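Local coordinates for protein Cow rumen GH26 endo-mannanase (Metagenome, PDB 6UEH) that probably hydrolyses internal beta-1,4-mannosidic bonds of mannans such as galactomannan, as a ruminal family 26 glycoside hydrolase with an accessory domain, at residues G232-A237 against P305-P310; R298-K303 against L354-W359; T143-P148 against Y379-G384. All blocks are in the same frame, centred on the assembly; numbering follows the deposited sequence.

Contact 1 of 3, residues G232-A237 against P305-P310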
loop_
_atom_site.group_PDB
_atom_site.type_symbol
_atom_site.label_atom_id
_atom_site.label_comp_id
_atom_site.label_asym_id
_atom_site.label_seq_id
_atom_site.Cartn_x
_atom_site.Cartn_y
_atom_site.Cartn_z
ATOM N N GLY A 232 -25.945 -5.570 1.184
ATOM C CA GLY A 232 -25.469 -4.983 -0.055
ATOM C C GLY A 232 -24.059 -4.429 0.036
ATOM O O GLY A 232 -23.686 -3.528 -0.717
ATOM N N GLY A 233 -23.273 -4.976 0.957
ATOM C CA GLY A 233 -21.918 -4.506 1.170
ATOM C C GLY A 233 -20.869 -5.266 0.383
ATOM O O GLY A 233 -21.180 -6.202 -0.357
ATOM N N ILE A 234 -19.620 -4.844 0.549
ATOM C CA ILE A 234 -18.477 -5.476 -0.093
ATOM C C ILE A 234 -17.653 -6.209 0.960
ATOM O O ILE A 234 -17.410 -5.674 2.038
ATOM C CB ILE A 234 -17.593 -4.436 -0.815
ATOM C CG1 ILE A 234 -18.399 -3.712 -1.898
ATOM C CG2 ILE A 234 -16.358 -5.095 -1.412
ATOM C CD1 ILE A 234 -17.635 -2.603 -2.587
ATOM N N ALA A 235 -17.228 -7.429 0.653
ATOM C CA ALA A 235 -16.474 -8.220 1.619
ATOM C C ALA A 235 -15.003 -8.365 1.232
ATOM O O ALA A 235 -14.678 -8.610 0.072
ATOM C CB ALA A 235 -17.109 -9.596 1.781
ATOM N N THR A 236 -14.120 -8.201 2.214
ATOM C CA THR A 236 -12.714 -8.552 2.049
ATOM C C THR A 236 -12.314 -9.490 3.185
ATOM O O THR A 236 -12.910 -9.457 4.263
ATOM C CB THR A 236 -11.790 -7.307 2.031
ATOM O OG1 THR A 236 -10.448 -7.706 1.722
ATOM C CG2 THR A 236 -11.804 -6.592 3.373
ATOM N N ALA A 237 -11.326 -10.347 2.948
ATOM C CA ALA A 237 -10.917 -11.278 3.993
ATOM C C ALA A 237 -9.442 -11.652 3.924
ATOM O O ALA A 237 -8.896 -11.911 2.849
ATOM C CB ALA A 237 -11.774 -12.533 3.937
ATOM N N PRO A 305 -18.896 -12.716 -4.222
ATOM C CA PRO A 305 -17.519 -12.344 -4.552
ATOM C C PRO A 305 -16.773 -11.889 -3.302
ATOM O O PRO A 305 -17.405 -11.441 -2.345
ATOM C CB PRO A 305 -17.697 -11.193 -5.541
ATOM C CG PRO A 305 -18.971 -10.550 -5.107
ATOM C CD PRO A 305 -19.857 -11.673 -4.622
ATOM N N LEU A 306 -15.449 -11.998 -3.319
ATOM C CA LEU A 306 -14.643 -11.672 -2.149
ATOM C C LEU A 306 -13.301 -11.058 -2.540
ATOM O O LEU A 306 -12.587 -11.597 -3.383
ATOM C CB LEU A 306 -14.412 -12.930 -1.300
ATOM C CG LEU A 306 -13.570 -12.797 -0.031
ATOM C CD1 LEU A 306 -14.310 -11.974 1.019
ATOM C CD2 LEU A 306 -13.198 -14.171 0.512
ATOM N N ILE A 307 -12.960 -9.928 -1.930
ATOM C CA ILE A 307 -11.605 -9.402 -2.047
ATOM C C ILE A 307 -10.720 -10.217 -1.109
ATOM O O ILE A 307 -10.652 -9.949 0.092
ATOM C CB ILE A 307 -11.527 -7.903 -1.703
ATOM C CG1 ILE A 307 -12.498 -7.108 -2.582
ATOM C CG2 ILE A 307 -10.099 -7.389 -1.872
ATOM C CD1 ILE A 307 -12.634 -5.652 -2.195
ATOM N N PHE A 308 -10.064 -11.228 -1.666
ATOM C CA PHE A 308 -9.315 -12.198 -0.877
ATOM C C PHE A 308 -7.855 -11.775 -0.740
ATOM O O PHE A 308 -7.148 -11.614 -1.738
ATOM C CB PHE A 308 -9.424 -13.585 -1.522
ATOM C CG PHE A 308 -8.859 -14.695 -0.686
ATOM C CD1 PHE A 308 -9.113 -14.756 0.674
ATOM C CD2 PHE A 308 -8.089 -15.692 -1.265
ATOM C CE1 PHE A 308 -8.596 -15.785 1.445
ATOM C CE2 PHE A 308 -7.571 -16.723 -0.499
ATOM C CZ PHE A 308 -7.826 -16.767 0.856
ATOM N N ARG A 309 -7.414 -11.593 0.504
ATOM C CA ARG A 309 -6.064 -11.114 0.785
ATOM C C ARG A 309 -5.278 -12.127 1.625
ATOM O O ARG A 309 -5.007 -11.896 2.803
ATOM C CB ARG A 309 -6.130 -9.754 1.495
ATOM C CG ARG A 309 -4.798 -9.027 1.623
ATOM C CD ARG A 309 -5.003 -7.612 2.154
ATOM N NE ARG A 309 -5.702 -7.598 3.437
ATOM C CZ ARG A 309 -5.108 -7.391 4.608
ATOM N NH1 ARG A 309 -3.799 -7.165 4.661
ATOM N NH2 ARG A 309 -5.823 -7.395 5.726
ATOM N N PRO A 310 -4.911 -13.264 1.015
ATOM C CA PRO A 310 -4.144 -14.269 1.750
ATOM C C PRO A 310 -2.674 -13.892 1.797
ATOM O O PRO A 310 -2.279 -12.975 1.074
ATOM C CB PRO A 310 -4.359 -15.532 0.920
ATOM C CG PRO A 310 -4.422 -15.010 -0.484
ATOM C CD PRO A 310 -5.098 -13.651 -0.396
HETATM O O HOH W 1 -17.810 -8.613 -1.771
HETATM O O HOH W 2 -8.527 -7.932 3.704
#

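Contact 2 of 3, residues R298-K303 against L354-W359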
loop_
_atom_site.group_PDB
_atom_site.type_symbol
_atom_site.label_atom_id
_atom_site.label_comp_id
_atom_site.label_asym_id
_atom_site.label_seq_id
_atom_site.Cartn_x
_atom_site.Cartn_y
_atom_site.Cartn_z
ATOM N N ARG A 298 -18.566 -22.310 -0.498
ATOM C CA ARG A 298 -19.889 -21.931 -0.009
ATOM C C ARG A 298 -20.245 -20.528 -0.507
ATOM O O ARG A 298 -21.370 -20.279 -0.946
ATOM C CB ARG A 298 -19.940 -21.983 1.520
ATOM C CG ARG A 298 -19.689 -23.359 2.123
ATOM C CD ARG A 298 -19.628 -23.271 3.641
ATOM N NE ARG A 298 -20.912 -22.861 4.205
ATOM C CZ ARG A 298 -21.055 -22.292 5.395
ATOM N NH1 ARG A 298 -19.990 -22.049 6.142
ATOM N NH2 ARG A 298 -22.259 -21.959 5.838
ATOM N N LEU A 299 -19.271 -19.623 -0.449
ATOM C CA LEU A 299 -19.449 -18.271 -0.971
ATOM C C LEU A 299 -19.736 -18.316 -2.465
ATOM O O LEU A 299 -20.659 -17.661 -2.941
ATOM C CB LEU A 299 -18.213 -17.407 -0.699
ATOM C CG LEU A 299 -17.907 -17.093 0.766
ATOM C CD1 LEU A 299 -16.713 -16.151 0.869
ATOM C CD2 LEU A 299 -19.125 -16.499 1.450
ATOM N N GLN A 300 -18.949 -19.096 -3.202
ATOM C CA GLN A 300 -19.147 -19.211 -4.644
ATOM C C GLN A 300 -20.513 -19.814 -4.959
ATOM O O GLN A 300 -21.189 -19.379 -5.894
ATOM C CB GLN A 300 -18.035 -20.046 -5.288
ATOM C CG GLN A 300 -18.184 -20.188 -6.801
ATOM C CD GLN A 300 -16.894 -20.601 -7.495
ATOM O OE1 GLN A 300 -16.085 -19.756 -7.879
ATOM N NE2 GLN A 300 -16.702 -21.906 -7.664
ATOM N N ASP A 301 -20.920 -20.804 -4.167
ATOM C CA ASP A 301 -22.236 -21.421 -4.318
ATOM C C ASP A 301 -23.359 -20.397 -4.202
ATOM O O ASP A 301 -24.353 -20.470 -4.922
ATOM C CB ASP A 301 -22.446 -22.521 -3.272
ATOM C CG ASP A 301 -21.664 -23.781 -3.578
ATOM O OD1 ASP A 301 -21.298 -23.990 -4.753
ATOM O OD2 ASP A 301 -21.430 -24.573 -2.641
ATOM N N GLU A 302 -23.197 -19.450 -3.285
ATOM C CA GLU A 302 -24.211 -18.429 -3.052
ATOM C C GLU A 302 -23.904 -17.153 -3.834
ATOM O O GLU A 302 -24.456 -16.090 -3.542
ATOM C CB GLU A 302 -24.323 -18.120 -1.557
ATOM C CG GLU A 302 -24.556 -19.349 -0.678
ATOM C CD GLU A 302 -25.953 -19.932 -0.818
ATOM O OE1 GLU A 302 -26.835 -19.254 -1.385
ATOM O OE2 GLU A 302 -26.168 -21.073 -0.349
ATOM N N LYS A 303 -23.018 -17.275 -4.821
ATOM C CA LYS A 303 -22.674 -16.181 -5.732
ATOM C C LYS A 303 -22.151 -14.949 -4.998
ATOM O O LYS A 303 -22.540 -13.819 -5.302
ATOM C CB LYS A 303 -23.883 -15.802 -6.593
ATOM C CG LYS A 303 -24.378 -16.930 -7.481
ATOM C CD LYS A 303 -25.528 -16.481 -8.366
ATOM C CE LYS A 303 -25.949 -17.592 -9.315
ATOM N NZ LYS A 303 -24.806 -18.046 -10.162
ATOM N N LEU A 354 -12.290 -22.470 -7.849
ATOM C CA LEU A 354 -12.787 -21.235 -7.252
ATOM C C LEU A 354 -12.416 -20.030 -8.114
ATOM O O LEU A 354 -11.247 -19.821 -8.432
ATOM C CB LEU A 354 -12.235 -21.075 -5.836
ATOM C CG LEU A 354 -12.761 -22.087 -4.816
ATOM C CD1 LEU A 354 -11.896 -22.107 -3.567
ATOM C CD2 LEU A 354 -14.202 -21.759 -4.460
ATOM N N HIS A 355 -13.413 -19.238 -8.491
ATOM C CA HIS A 355 -13.183 -18.126 -9.409
ATOM C C HIS A 355 -13.901 -16.855 -8.969
ATOM O O HIS A 355 -13.998 -15.893 -9.731
ATOM C CB HIS A 355 -13.626 -18.513 -10.821
ATOM C CG HIS A 355 -13.045 -19.809 -11.298
ATOM N ND1 HIS A 355 -11.724 -19.940 -11.666
ATOM C CD2 HIS A 355 -13.602 -21.033 -11.454
ATOM C CE1 HIS A 355 -11.493 -21.188 -12.034
ATOM N NE2 HIS A 355 -12.617 -21.873 -11.913
ATOM N N ASN A 356 -14.393 -16.857 -7.734
ATOM C CA ASN A 356 -15.144 -15.728 -7.197
ATOM C C ASN A 356 -14.264 -14.772 -6.401
ATOM O O ASN A 356 -14.765 -13.942 -5.645
ATOM C CB ASN A 356 -16.283 -16.231 -6.309
ATOM C CG ASN A 356 -15.782 -17.062 -5.138
ATOM O OD1 ASN A 356 -14.791 -17.784 -5.256
ATOM N ND2 ASN A 356 -16.464 -16.961 -4.002
ATOM N N LEU A 357 -12.954 -14.890 -6.578
ATOM C CA LEU A 357 -12.004 -14.168 -5.743
ATOM C C LEU A 357 -11.321 -13.022 -6.474
ATOM O O LEU A 357 -10.926 -13.152 -7.633
ATOM C CB LEU A 357 -10.941 -15.127 -5.207
ATOM C CG LEU A 357 -11.454 -16.392 -4.518
ATOM C CD1 LEU A 357 -10.289 -17.282 -4.101
ATOM C CD2 LEU A 357 -12.328 -16.034 -3.320
ATOM N N ILE A 358 -11.195 -11.897 -5.779
ATOM C CA ILE A 358 -10.367 -10.791 -6.237
ATOM C C ILE A 358 -9.080 -10.817 -5.424
ATOM O O ILE A 358 -9.076 -10.482 -4.240
ATOM C CB ILE A 358 -11.076 -9.431 -6.082
ATOM C CG1 ILE A 358 -12.378 -9.422 -6.890
ATOM C CG2 ILE A 358 -10.162 -8.297 -6.526
ATOM C CD1 ILE A 358 -13.128 -8.111 -6.828
ATOM N N TRP A 359 -7.992 -11.239 -6.058
ATOM C CA TRP A 359 -6.749 -11.501 -5.344
ATOM C C TRP A 359 -5.992 -10.217 -5.014
ATOM O O TRP A 359 -5.452 -9.554 -5.901
ATOM C CB TRP A 359 -5.862 -12.442 -6.164
ATOM C CG TRP A 359 -6.458 -13.805 -6.354
ATOM C CD1 TRP A 359 -7.416 -14.167 -7.259
ATOM C CD2 TRP A 359 -6.134 -14.989 -5.617
ATOM N NE1 TRP A 359 -7.708 -15.505 -7.129
ATOM C CE2 TRP A 359 -6.933 -16.032 -6.128
ATOM C CE3 TRP A 359 -5.244 -15.269 -4.574
ATOM C CZ2 TRP A 359 -6.870 -17.332 -5.632
ATOM C CZ3 TRP A 359 -5.184 -16.560 -4.083
ATOM C CH2 TRP A 359 -5.992 -17.574 -4.612
#

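Contact 3 of 3, residues T143-P148 against Y379-G384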
loop_
_atom_site.group_PDB
_atom_site.type_symbol
_atom_site.label_atom_id
_atom_site.label_comp_id
_atom_site.label_asym_id
_atom_site.label_seq_id
_atom_site.Cartn_x
_atom_site.Cartn_y
_atom_site.Cartn_z
ATOM N N THR A 143 -9.529 -3.295 -15.639
ATOM C CA THR A 143 -9.905 -4.048 -14.451
ATOM C C THR A 143 -10.376 -5.466 -14.771
ATOM O O THR A 143 -11.153 -6.052 -14.016
ATOM C CB THR A 143 -11.011 -3.320 -13.658
ATOM O OG1 THR A 143 -12.008 -2.831 -14.563
ATOM C CG2 THR A 143 -10.423 -2.149 -12.879
ATOM N N LYS A 144 -9.903 -6.019 -15.885
ATOM C CA LYS A 144 -10.160 -7.424 -16.184
ATOM C C LYS A 144 -9.410 -8.278 -15.171
ATOM O O LYS A 144 -8.212 -8.091 -14.962
ATOM C CB LYS A 144 -9.731 -7.780 -17.609
ATOM C CG LYS A 144 -10.200 -9.158 -18.067
ATOM C CD LYS A 144 -9.665 -9.499 -19.451
ATOM C CE LYS A 144 -10.341 -10.740 -20.025
ATOM N NZ LYS A 144 -10.140 -11.957 -19.185
ATOM N N LEU A 145 -10.116 -9.204 -14.533
ATOM C CA LEU A 145 -9.508 -10.034 -13.499
ATOM C C LEU A 145 -8.486 -11.001 -14.091
ATOM O O LEU A 145 -8.575 -11.375 -15.260
ATOM C CB LEU A 145 -10.589 -10.794 -12.727
ATOM C CG LEU A 145 -11.402 -9.910 -11.776
ATOM C CD1 LEU A 145 -12.590 -10.666 -11.197
ATOM C CD2 LEU A 145 -10.509 -9.369 -10.665
ATOM N N SER A 146 -7.511 -11.393 -13.278
ATOM C CA SER A 146 -6.434 -12.266 -13.736
ATOM C C SER A 146 -6.927 -13.681 -14.020
ATOM O O SER A 146 -6.372 -14.378 -14.870
ATOM C CB SER A 146 -5.302 -12.305 -12.706
ATOM O OG SER A 146 -5.776 -12.755 -11.448
ATOM N N ASP A 147 -7.959 -14.104 -13.297
ATOM C CA ASP A 147 -8.581 -15.406 -13.529
ATOM C C ASP A 147 -9.511 -15.322 -14.735
ATOM O O ASP A 147 -10.520 -14.618 -14.693
ATOM C CB ASP A 147 -9.353 -15.868 -12.285
ATOM C CG ASP A 147 -9.802 -17.324 -12.365
ATOM O OD1 ASP A 147 -9.896 -17.886 -13.477
ATOM O OD2 ASP A 147 -10.075 -17.911 -11.296
ATOM N N PRO A 148 -9.176 -16.050 -15.812
ATOM C CA PRO A 148 -9.984 -16.044 -17.036
ATOM C C PRO A 148 -11.397 -16.565 -16.794
ATOM O O PRO A 148 -12.310 -16.239 -17.553
ATOM C CB PRO A 148 -9.217 -16.984 -17.976
ATOM C CG PRO A 148 -7.839 -17.070 -17.409
ATOM C CD PRO A 148 -8.005 -16.934 -15.931
ATOM N N TYR A 379 -1.147 -13.021 -11.538
ATOM C CA TYR A 379 -1.500 -13.700 -10.291
ATOM C C TYR A 379 -2.120 -12.779 -9.238
ATOM O O TYR A 379 -2.469 -13.232 -8.147
ATOM C CB TYR A 379 -0.267 -14.376 -9.687
ATOM C CG TYR A 379 0.118 -15.680 -10.346
ATOM C CD1 TYR A 379 -0.521 -16.866 -10.006
ATOM C CD2 TYR A 379 1.129 -15.731 -11.293
ATOM C CE1 TYR A 379 -0.171 -18.064 -10.601
ATOM C CE2 TYR A 379 1.486 -16.924 -11.897
ATOM C CZ TYR A 379 0.834 -18.087 -11.546
ATOM O OH TYR A 379 1.184 -19.277 -12.139
ATOM N N VAL A 380 -2.236 -11.492 -9.555
ATOM C CA VAL A 380 -2.694 -10.491 -8.590
ATOM C C VAL A 380 -3.717 -9.543 -9.230
ATOM O O VAL A 380 -3.555 -9.143 -10.383
ATOM C CB VAL A 380 -1.503 -9.669 -8.025
ATOM C CG1 VAL A 380 -1.980 -8.637 -7.013
ATOM C CG2 VAL A 380 -0.461 -10.590 -7.389
ATOM N N ASP A 381 -4.764 -9.189 -8.486
ATOM C CA ASP A 381 -5.818 -8.312 -9.002
ATOM C C ASP A 381 -5.842 -6.945 -8.328
ATOM O O ASP A 381 -6.526 -6.031 -8.788
ATOM C CB ASP A 381 -7.188 -8.967 -8.830
ATOM C CG ASP A 381 -7.293 -10.296 -9.542
ATOM O OD1 ASP A 381 -6.800 -10.396 -10.685
ATOM O OD2 ASP A 381 -7.864 -11.238 -8.956
ATOM N N MET A 382 -5.108 -6.811 -7.230
ATOM C CA MET A 382 -5.146 -5.592 -6.430
ATOM C C MET A 382 -3.939 -5.543 -5.504
ATOM O O MET A 382 -3.490 -6.576 -5.013
ATOM C CB MET A 382 -6.446 -5.526 -5.620
ATOM C CG MET A 382 -6.617 -4.273 -4.770
ATOM S SD MET A 382 -8.125 -4.302 -3.767
ATOM C CE MET A 382 -9.377 -4.498 -5.036
ATOM N N ILE A 383 -3.413 -4.344 -5.273
ATOM C CA ILE A 383 -2.313 -4.165 -4.335
ATOM C C ILE A 383 -2.810 -3.531 -3.043
ATOM O O ILE A 383 -3.464 -2.491 -3.064
ATOM C CB ILE A 383 -1.191 -3.284 -4.924
ATOM C CG1 ILE A 383 -0.681 -3.872 -6.240
ATOM C CG2 ILE A 383 -0.051 -3.137 -3.923
ATOM C CD1 ILE A 383 -0.079 -5.245 -6.097
ATOM N N GLY A 384 -2.499 -4.161 -1.916
ATOM C CA GLY A 384 -2.872 -3.613 -0.628
ATOM C C GLY A 384 -1.674 -3.053 0.111
ATOM O O GLY A 384 -0.569 -3.581 0.001
HETATM O O HOH W 3 -9.041 -13.043 -10.838
#

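Contact 1 of 3, residues G232-A237 against P305-P310
Two neighbouring parallel strands of the TIM barrel meet here, with Thr-236 paired to Ile-307 and Ala-237 to Phe-308. Their axes approach to 4.7 Å and their directions differ by 16°. Ile-307 N gives its hydrogen to Ala-235 O at 2.9 Å, and two residues on Arg-309 N does the same to Ala-237 O at 2.8 Å. Between these, Ile-307 O takes two donors from opposite faces of its plane: Ala-237 N at 3.0 Å and the hydroxyl Thr-236 OG1 at 2.8 Å. The hydroxyl gets there because OG1 is anti to the backbone N (chi1 -174°), which sets it beside its own carbonyl carbon. Water 2 also donates to Thr-236 OG1 and accepts from Arg-309 NE, lying at the edge of the guanidinium; the far end of that group is held by salt bridges to Glu-428 and Asp-386. On the sheet face of Thr-236 and Ile-307, Ile-234 CG2 touches Ile-307 CD1 at 3.8 Å. On the opposite face Leu-306 CD1 reaches both Ala-235 CB (3.8 Å) and Ala-237 CB, and helix 280-301 covers Leu-306 and Phe-308. Such parallel pairing, with one face inside and the other under helices, is typical of the (beta/alpha)8 barrel.

Contact 2 of 3, residues R298-K303 against L354-W359
Gln-300 meets the turn before strand 357-362 with its amide oxygen: OE1 accepts a hydrogen from His-355 N at 2.8 Å. The bond is nearly straight, 168° at the hydrogen, and the donor lies in the plane of the side-chain carbonyl. Placing CG anti to the backbone N (chi1 -179°) starts a side chain that runs on extended from the last turn of the helix. The other end of the amide is used as well, since NE2 donates to Asp-353 O, so two bonds fix its rotation and tie it to Asp-353 and His-355, either side of Leu-354. Nearer the helix backbone, Gln-300 CB packs on Asn-356 CG at 3.7 Å, while Leu-299 CB lies 3.8 Å from Asn-356 ND2. That ND2 donates to Val-304 O, just past the helix. Further out, Leu-299 rests on helix 220-230, and Asp-353 and Asp-147 take up the two imidazole nitrogens of His-355. The helix itself ends with Lys-303 at positive phi, its N bonded to Gln-300 O at 3.0 Å and Val-304 N to Leu-299 O. This is a Schellman motif, closing a barrel helix before the chain turns into strand 306-309 of the (beta/alpha)8 fold.

Contact 3 of 3, residues T143-P148 against Y379-G384
Asp-381 OD1 is gripped by two groups of Ser-146, the backbone N at 2.9 Å and the hydroxyl OG at 2.7 Å. It sits at the entry to strand 382-387 of the TIM barrel, and Ser-146 belongs to the loop that leads from the accessory domain to helix 152-164. Both donors come in on the syn side, from opposite faces of the carboxylate plane and each just under 30° out of it. Serine can offer both because its OG stands between the backbone N and the carbonyl carbon (chi1 58°), facing the same oxygen as its own N-H. The hydroxyl is further bonded to Tyr-345 OH, from helix 334-351. The second carboxylate oxygen is held too: OD2 accepts from Trp-359 N in the neighbouring strand and from water 3 at 2.9 Å. An alanine in place of Asp-381 would probably leave Ser-146 N and OG without their common acceptor OD1, and Trp-359 N without OD2. With bonds on both its oxygens, the buried carboxylate is likely to stay ionised. Leu-145 fills in beside it, its side chain crossing that of Asp-381 at about a right angle, with CD2 3.5 Å from CG. Water 3, in turn, accepts from Asp-147 N at 2.9 Å, giving the loop a water-mediated link to OD2 beside the two direct bonds to OD1.

In the fold
All three contacts belong to the same barrel and lie along four neighbouring strands, 234-238, 306-309, 357-362 and 382-387. Contacts 1 and 2 have centres about 10 Å apart and join through Leu-306 O and Ile-358 N, 2.8 Å apart in a probable hydrogen bond. Contacts 2 and 3, about 14 Å between centres, meet where Trp-359 O lies 2.7 Å from Asp-381 N. Contacts 1 and 3, about 13 Å between centres, touch where Met-382 SD packs on Ile-307 CG2 at 4.1 Å. Contact 1 runs toward the C-terminal strand ends, where TIM-barrel hydrolases carry their active sites; an acetate, probably from crystallisation, lies about 5 Å from the Arg-309 side chain.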